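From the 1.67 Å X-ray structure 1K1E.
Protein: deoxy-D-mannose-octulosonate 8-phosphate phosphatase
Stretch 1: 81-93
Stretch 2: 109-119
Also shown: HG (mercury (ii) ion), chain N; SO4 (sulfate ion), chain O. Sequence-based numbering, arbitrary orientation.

Stretch 1 (81-93) KLEKETACFDLMK
Stretch 2 109-119: SVDLPAFAACG

Helix 84-93 and the helix through 112-117 run in the same general direction, their axes crossing at -38° and approaching to 7.9 Å; the nearest CA pair is Glu-85 and Ala-114, 4.9 Å apart. Ala-114 and Ala-117 present only methyl side chains at this approach. Ala-117, its CB directed toward the first helix, is a low bump in a hollow walled by three residues: its CB lies 3.9 Å from Cys-88 CB, 4.0 Å from Glu-85 CG and 3.4 Å from Phe-89 CZ. Phe-89 (chi1 m, chi2 -66°) starts sideways and meets that methyl obliquely. One turn earlier, Pro-113 CB packs 3.7 Å from Glu-85 CB, whose t,t chain is extended. Met-92 (m,t,t) sets CE 3.6 Å from Ala-117 O and 3.8 Å from Cys-118 SG.

A mercury ion bridges the two cysteine sulfurs: Cys-88 SG (chi1 m) lies 2.4 Å from HG and Cys-118 SG (chi1 m) 2.3 Å from it, with Ala-114 O at 2.9 Å.

Lys-84 (m,t,t,t) passes Val-110, CE to CG1 3.8 Å, before NZ donates to Asp-111 OD1 at 2.9 Å in a salt bridge; NZ also donates to sulfate O1 at 2.7 Å. Before the first helix, Leu-82 O lies 3.5 Å from Val-110 CG1, and one water donates to Leu-82 O and Val-110 O while accepting from Lys-84 N. Glu-83 OE2 caps that helix, accepting from Thr-86 N at 2.7 Å.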

ATOM      1  N   LYS A  81     -23.178 -13.010   3.791  1.00 23.51           N
ATOM      2  CA  LYS A  81     -23.325 -14.133   4.741  1.00 28.41           C
ATOM      3  C   LYS A  81     -22.115 -14.324   5.614  1.00 27.02           C
ATOM      4  O   LYS A  81     -21.006 -14.530   5.120  1.00 25.67           O
ATOM      5  CB  LYS A  81     -23.614 -15.452   4.013  1.00 35.54           C
ATOM      6  CG  LYS A  81     -24.242 -16.432   4.974  1.00 29.93           C
ATOM      7  CD  LYS A  81     -24.889 -17.585   4.301  1.00 27.49           C
ATOM      8  CE  LYS A  81     -25.828 -18.215   5.312  1.00 29.34           C
ATOM      9  NZ  LYS A  81     -26.706 -19.255   4.718  1.00 35.86           N
ATOM     10  N   LEU A  82     -22.323 -14.299   6.919  1.00 27.09           N
ATOM     11  CA  LEU A  82     -21.186 -14.445   7.824  1.00 31.46           C
ATOM     12  C   LEU A  82     -20.922 -15.866   8.250  1.00 29.55           C
ATOM     13  O   LEU A  82     -19.858 -16.176   8.792  1.00 35.73           O
ATOM     14  CB  LEU A  82     -21.363 -13.559   9.062  1.00 31.47           C
ATOM     15  CG  LEU A  82     -20.824 -12.139   8.885  1.00 27.24           C
ATOM     16  CD1 LEU A  82     -20.945 -11.330  10.189  1.00 32.68           C
ATOM     17  CD2 LEU A  82     -19.355 -12.250   8.481  1.00 34.14           C
ATOM     18  N   GLU A  83     -21.873 -16.735   7.984  1.00 24.25           N
ATOM     19  CA  GLU A  83     -21.742 -18.139   8.352  1.00 32.64           C
ATOM     20  C   GLU A  83     -21.362 -18.853   7.076  1.00 29.31           C
ATOM     21  O   GLU A  83     -22.217 -19.317   6.291  1.00 27.74           O
ATOM     22  CB  GLU A  83     -23.063 -18.649   8.915  1.00 33.08           C
ATOM     23  CG  GLU A  83     -23.018 -20.074   9.361  1.00 39.48           C
ATOM     24  CD  GLU A  83     -23.184 -21.050   8.218  1.00 39.09           C
ATOM     25  OE1 GLU A  83     -24.267 -21.029   7.594  1.00 39.83           O
ATOM     26  OE2 GLU A  83     -22.236 -21.838   7.943  1.00 39.95           O
ATOM     27  N   LYS A  84     -20.051 -18.993   6.909  1.00 17.41           N
ATOM     28  CA  LYS A  84     -19.519 -19.554   5.687  1.00 17.72           C
ATOM     29  C   LYS A  84     -19.612 -21.041   5.426  1.00 19.50           C
ATOM     30  O   LYS A  84     -19.605 -21.433   4.267  1.00 19.09           O
ATOM     31  CB  LYS A  84     -18.058 -19.083   5.518  1.00 14.92           C
ATOM     32  CG  LYS A  84     -18.002 -17.563   5.396  1.00 10.82           C
ATOM     33  CD  LYS A  84     -16.582 -17.072   5.064  1.00 20.75           C
ATOM     34  CE  LYS A  84     -16.550 -15.513   4.978  1.00 22.57           C
ATOM     35  NZ  LYS A  84     -15.244 -15.130   4.350  1.00 19.00           N
ATOM     36  N   GLU A  85     -19.740 -21.872   6.455  1.00 15.71           N
ATOM     37  CA  GLU A  85     -19.816 -23.296   6.162  1.00 15.51           C
ATOM     38  C   GLU A  85     -21.045 -23.690   5.315  1.00 19.88           C
ATOM     39  O   GLU A  85     -20.930 -24.507   4.423  1.00 24.96           O
ATOM     40  CB  GLU A  85     -19.848 -24.128   7.449  1.00 20.46           C
ATOM     41  CG  GLU A  85     -20.009 -25.638   7.138  1.00 30.52           C
ATOM     42  CD  GLU A  85     -20.293 -26.465   8.399  1.00 38.86           C
ATOM     43  OE1 GLU A  85     -19.871 -26.008   9.492  1.00 32.60           O
ATOM     44  OE2 GLU A  85     -20.918 -27.555   8.295  1.00 37.47           O
ATOM     45  N   THR A  86     -22.232 -23.157   5.590  1.00 20.21           N
ATOM     46  CA  THR A  86     -23.316 -23.579   4.742  1.00 15.83           C
ATOM     47  C   THR A  86     -23.229 -22.882   3.365  1.00 20.61           C
ATOM     48  O   THR A  86     -23.676 -23.458   2.375  1.00 21.19           O
ATOM     49  CB  THR A  86     -24.677 -23.314   5.387  1.00 19.31           C
ATOM     50  OG1 THR A  86     -24.795 -21.942   5.655  1.00 21.12           O
ATOM     51  CG2 THR A  86     -24.782 -24.106   6.707  1.00 24.19           C
ATOM     52  N   ALA A  87     -22.627 -21.687   3.303  1.00 14.42           N
ATOM     53  CA  ALA A  87     -22.469 -20.965   2.049  1.00 14.53           C
ATOM     54  C   ALA A  87     -21.628 -21.858   1.166  1.00 15.06           C
ATOM     55  O   ALA A  87     -21.879 -21.937  -0.042  1.00 16.45           O
ATOM     56  CB  ALA A  87     -21.745 -19.592   2.213  1.00 16.84           C
ATOM     57  N   CYS A  88     -20.627 -22.538   1.736  1.00 15.43           N
ATOM     58  CA  CYS A  88     -19.811 -23.421   0.907  1.00 11.02           C
ATOM     59  C   CYS A  88     -20.656 -24.471   0.240  1.00 15.11           C
ATOM     60  O   CYS A  88     -20.558 -24.669  -0.968  1.00 14.02           O
ATOM     61  CB  CYS A  88     -18.700 -24.223   1.652  1.00 10.31           C
ATOM     62  SG  CYS A  88     -17.413 -23.069   2.301  1.00 21.80           S
ATOM     63  N   PHE A  89     -21.455 -25.193   1.012  1.00 13.47           N
ATOM     64  CA  PHE A  89     -22.212 -26.253   0.344  1.00 16.40           C
ATOM     65  C   PHE A  89     -23.207 -25.764  -0.692  1.00 19.12           C
ATOM     66  O   PHE A  89     -23.451 -26.454  -1.717  1.00 21.09           O
ATOM     67  CB  PHE A  89     -22.855 -27.093   1.416  1.00 25.28           C
ATOM     68  CG  PHE A  89     -21.831 -27.726   2.335  1.00 26.96           C
ATOM     69  CD1 PHE A  89     -20.948 -28.678   1.842  1.00 26.72           C
ATOM     70  CD2 PHE A  89     -21.771 -27.392   3.684  1.00 28.80           C
ATOM     71  CE1 PHE A  89     -20.019 -29.303   2.690  1.00 30.62           C
ATOM     72  CE2 PHE A  89     -20.844 -28.012   4.528  1.00 25.96           C
ATOM     73  CZ  PHE A  89     -19.979 -28.966   4.035  1.00 31.70           C
ATOM     74  N   ASP A  90     -23.759 -24.581  -0.426  1.00 19.86           N
ATOM     75  CA  ASP A  90     -24.729 -23.977  -1.340  1.00 14.35           C
ATOM     76  C   ASP A  90     -24.039 -23.649  -2.635  1.00 22.57           C
ATOM     77  O   ASP A  90     -24.599 -23.888  -3.704  1.00 21.69           O
ATOM     78  CB  ASP A  90     -25.331 -22.726  -0.735  1.00 14.31           C
ATOM     79  CG  ASP A  90     -26.304 -23.014   0.390  1.00  9.70           C
ATOM     80  OD1 ASP A  90     -26.669 -22.036   1.143  1.00 13.18           O
ATOM     81  OD2 ASP A  90     -26.691 -24.202   0.494  1.00 15.85           O
ATOM     82  N   LEU A  91     -22.818 -23.101  -2.545  1.00 14.73           N
ATOM     83  CA  LEU A  91     -22.092 -22.741  -3.775  1.00 15.72           C
ATOM     84  C   LEU A  91     -21.672 -24.005  -4.505  1.00 18.31           C
ATOM     85  O   LEU A  91     -21.654 -24.074  -5.745  1.00 18.89           O
ATOM     86  CB  LEU A  91     -20.868 -21.869  -3.418  1.00 15.63           C
ATOM     87  CG  LEU A  91     -21.208 -20.444  -2.986  1.00 13.56           C
ATOM     88  CD1 LEU A  91     -19.907 -19.752  -2.413  1.00 16.58           C
ATOM     89  CD2 LEU A  91     -21.762 -19.620  -4.240  1.00 16.83           C
ATOM     90  N   MET A  92     -21.326 -25.037  -3.763  1.00 10.82           N
ATOM     91  CA  MET A  92     -20.913 -26.276  -4.426  1.00 14.98           C
ATOM     92  C   MET A  92     -22.100 -26.815  -5.212  1.00 17.86           C
ATOM     93  O   MET A  92     -21.941 -27.208  -6.361  1.00 16.31           O
ATOM     94  CB  MET A  92     -20.505 -27.353  -3.422  1.00 15.56           C
ATOM     95  CG  MET A  92     -19.155 -26.983  -2.715  1.00 20.29           C
ATOM     96  SD  MET A  92     -18.970 -27.976  -1.230  1.00 21.70           S
ATOM     97  CE  MET A  92     -17.444 -27.455  -0.520  1.00 13.29           C
ATOM     98  N   LYS A  93     -23.263 -26.825  -4.550  1.00 19.96           N
ATOM     99  CA  LYS A  93     -24.452 -27.344  -5.209  1.00 25.23           C
ATOM    100  C   LYS A  93     -24.723 -26.508  -6.469  1.00 23.00           C
ATOM    101  O   LYS A  93     -25.107 -27.067  -7.523  1.00 22.36           O
ATOM    102  CB  LYS A  93     -25.650 -27.315  -4.247  1.00 21.68           C
ATOM    103  CG  LYS A  93     -26.771 -28.283  -4.598  1.00 31.27           C
ATOM    104  N   SER A 109     -10.373 -16.157  10.963  1.00 17.70           N
ATOM    105  CA  SER A 109     -11.199 -17.077  11.755  1.00 16.37           C
ATOM    106  C   SER A 109     -12.506 -17.423  11.095  1.00 18.62           C
ATOM    107  O   SER A 109     -12.935 -18.593  11.164  1.00 14.57           O
ATOM    108  CB  SER A 109     -11.455 -16.489  13.160  1.00 14.28           C
ATOM    109  OG  SER A 109     -10.177 -16.221  13.772  1.00 13.28           O
ATOM    110  N   VAL A 110     -13.129 -16.423  10.470  1.00 14.77           N
ATOM    111  CA  VAL A 110     -14.411 -16.621   9.786  1.00 18.32           C
ATOM    112  C   VAL A 110     -14.282 -17.725   8.749  1.00 18.74           C
ATOM    113  O   VAL A 110     -15.264 -18.361   8.446  1.00 15.94           O
ATOM    114  CB  VAL A 110     -14.899 -15.315   9.013  1.00 22.93           C
ATOM    115  CG1 VAL A 110     -16.441 -15.371   8.724  1.00 24.75           C
ATOM    116  CG2 VAL A 110     -14.579 -14.038   9.834  1.00 20.32           C
ATOM    117  N   ASP A 111     -13.095 -17.946   8.184  1.00 14.26           N
ATOM    118  CA  ASP A 111     -12.976 -18.970   7.151  1.00 14.97           C
ATOM    119  C   ASP A 111     -12.712 -20.381   7.681  1.00 13.26           C
ATOM    120  O   ASP A 111     -12.732 -21.347   6.907  1.00 19.57           O
ATOM    121  CB  ASP A 111     -11.853 -18.577   6.198  1.00 15.23           C
ATOM    122  CG  ASP A 111     -12.021 -17.192   5.679  1.00 17.49           C
ATOM    123  OD1 ASP A 111     -13.073 -16.957   5.072  1.00 13.87           O
ATOM    124  OD2 ASP A 111     -11.147 -16.324   5.884  1.00 15.67           O
ATOM    125  N   LEU A 112     -12.441 -20.499   8.982  1.00 10.78           N
ATOM    126  CA  LEU A 112     -12.166 -21.815   9.531  1.00 14.02           C
ATOM    127  C   LEU A 112     -13.272 -22.859   9.162  1.00 15.24           C
ATOM    128  O   LEU A 112     -12.937 -23.994   8.791  1.00 17.28           O
ATOM    129  CB  LEU A 112     -11.974 -21.705  11.058  1.00 13.99           C
ATOM    130  CG  LEU A 112     -10.630 -21.003  11.373  1.00 12.23           C
ATOM    131  CD1 LEU A 112     -10.530 -20.836  12.928  1.00 17.35           C
ATOM    132  CD2 LEU A 112      -9.457 -21.818  10.877  1.00 14.35           C
ATOM    133  N   PRO A 113     -14.565 -22.503   9.272  1.00 13.90           N
ATOM    134  CA  PRO A 113     -15.596 -23.494   8.923  1.00 19.57           C
ATOM    135  C   PRO A 113     -15.585 -23.757   7.403  1.00 17.61           C
ATOM    136  O   PRO A 113     -15.949 -24.847   6.967  1.00 17.56           O
ATOM    137  CB  PRO A 113     -16.914 -22.836   9.364  1.00 20.84           C
ATOM    138  CG  PRO A 113     -16.485 -21.810  10.393  1.00 24.56           C
ATOM    139  CD  PRO A 113     -15.159 -21.280   9.828  1.00 18.44           C
ATOM    140  N   ALA A 114     -15.140 -22.772   6.627  1.00 11.96           N
ATOM    141  CA  ALA A 114     -15.028 -22.898   5.187  1.00 10.57           C
ATOM    142  C   ALA A 114     -13.942 -23.869   4.754  1.00 20.86           C
ATOM    143  O   ALA A 114     -14.133 -24.655   3.804  1.00 23.07           O
ATOM    144  CB  ALA A 114     -14.800 -21.507   4.524  1.00 15.52           C
ATOM    145  N   PHE A 115     -12.815 -23.845   5.463  1.00 14.31           N
ATOM    146  CA  PHE A 115     -11.736 -24.763   5.157  1.00 10.44           C
ATOM    147  C   PHE A 115     -12.236 -26.181   5.392  1.00 15.21           C
ATOM    148  O   PHE A 115     -11.963 -27.059   4.608  1.00 13.93           O
ATOM    149  CB  PHE A 115     -10.523 -24.542   6.097  1.00 13.69           C
ATOM    150  CG  PHE A 115      -9.917 -23.161   6.012  1.00 17.37           C
ATOM    151  CD1 PHE A 115      -9.317 -22.566   7.141  1.00 10.56           C
ATOM    152  CD2 PHE A 115      -9.886 -22.466   4.816  1.00 14.65           C
ATOM    153  CE1 PHE A 115      -8.699 -21.301   7.074  1.00 12.52           C
ATOM    154  CE2 PHE A 115      -9.269 -21.213   4.745  1.00 15.64           C
ATOM    155  CZ  PHE A 115      -8.675 -20.628   5.880  1.00 13.12           C
ATOM    156  N   ALA A 116     -12.957 -26.359   6.511  1.00 18.44           N
ATOM    157  CA  ALA A 116     -13.470 -27.662   6.938  1.00 20.58           C
ATOM    158  C   ALA A 116     -14.512 -28.219   5.967  1.00 15.43           C
ATOM    159  O   ALA A 116     -14.563 -29.406   5.714  1.00 20.78           O
ATOM    160  CB  ALA A 116     -14.062 -27.553   8.330  1.00 21.72           C
ATOM    161  N   ALA A 117     -15.322 -27.346   5.409  1.00 16.71           N
ATOM    162  CA  ALA A 117     -16.349 -27.792   4.482  1.00 13.70           C
ATOM    163  C   ALA A 117     -15.745 -28.138   3.118  1.00 19.83           C
ATOM    164  O   ALA A 117     -16.276 -29.057   2.432  1.00 19.16           O
ATOM    165  CB  ALA A 117     -17.347 -26.766   4.344  1.00 14.75           C
ATOM    166  N   CYS A 118     -14.643 -27.471   2.716  1.00 16.25           N
ATOM    167  CA  CYS A 118     -14.018 -27.805   1.401  1.00 15.25           C
ATOM    168  C   CYS A 118     -13.039 -28.978   1.480  1.00 17.08           C
ATOM    169  O   CYS A 118     -12.532 -29.300   2.530  1.00 22.51           O
ATOM    170  CB  CYS A 118     -13.264 -26.613   0.808  1.00 15.26           C
ATOM    171  SG  CYS A 118     -14.258 -25.410  -0.101  1.00 19.32           S
ATOM    172  N   GLY A 119     -12.766 -29.580   0.336  1.00 13.79           N
ATOM    173  CA  GLY A 119     -11.849 -30.696   0.274  1.00 19.92           C
ATOM    174  C   GLY A 119     -10.397 -30.262   0.383  1.00 22.55           C
ATOM    175  O   GLY A 119      -9.597 -30.989   0.926  1.00 16.87           O
TER
HETATM  176 HG    HG N 301     -15.625 -24.338   1.349  1.00 19.28          HG
HETATM  177  S   SO4 O2401     -15.708 -12.090   6.000  1.00 23.13           S
HETATM  178  O1  SO4 O2401     -15.050 -13.358   6.326  1.00 32.14           O
HETATM  179  O2  SO4 O2401     -14.766 -10.999   6.391  1.00 21.37           O
HETATM  180  O3  SO4 O2401     -16.949 -11.937   6.741  1.00 25.34           O
HETATM  181  O4  SO4 O2401     -15.970 -12.156   4.540  1.00 22.05           O
HETATM  182  O   HOH W   1     -17.996 -18.629   9.183  1.00 18.25           O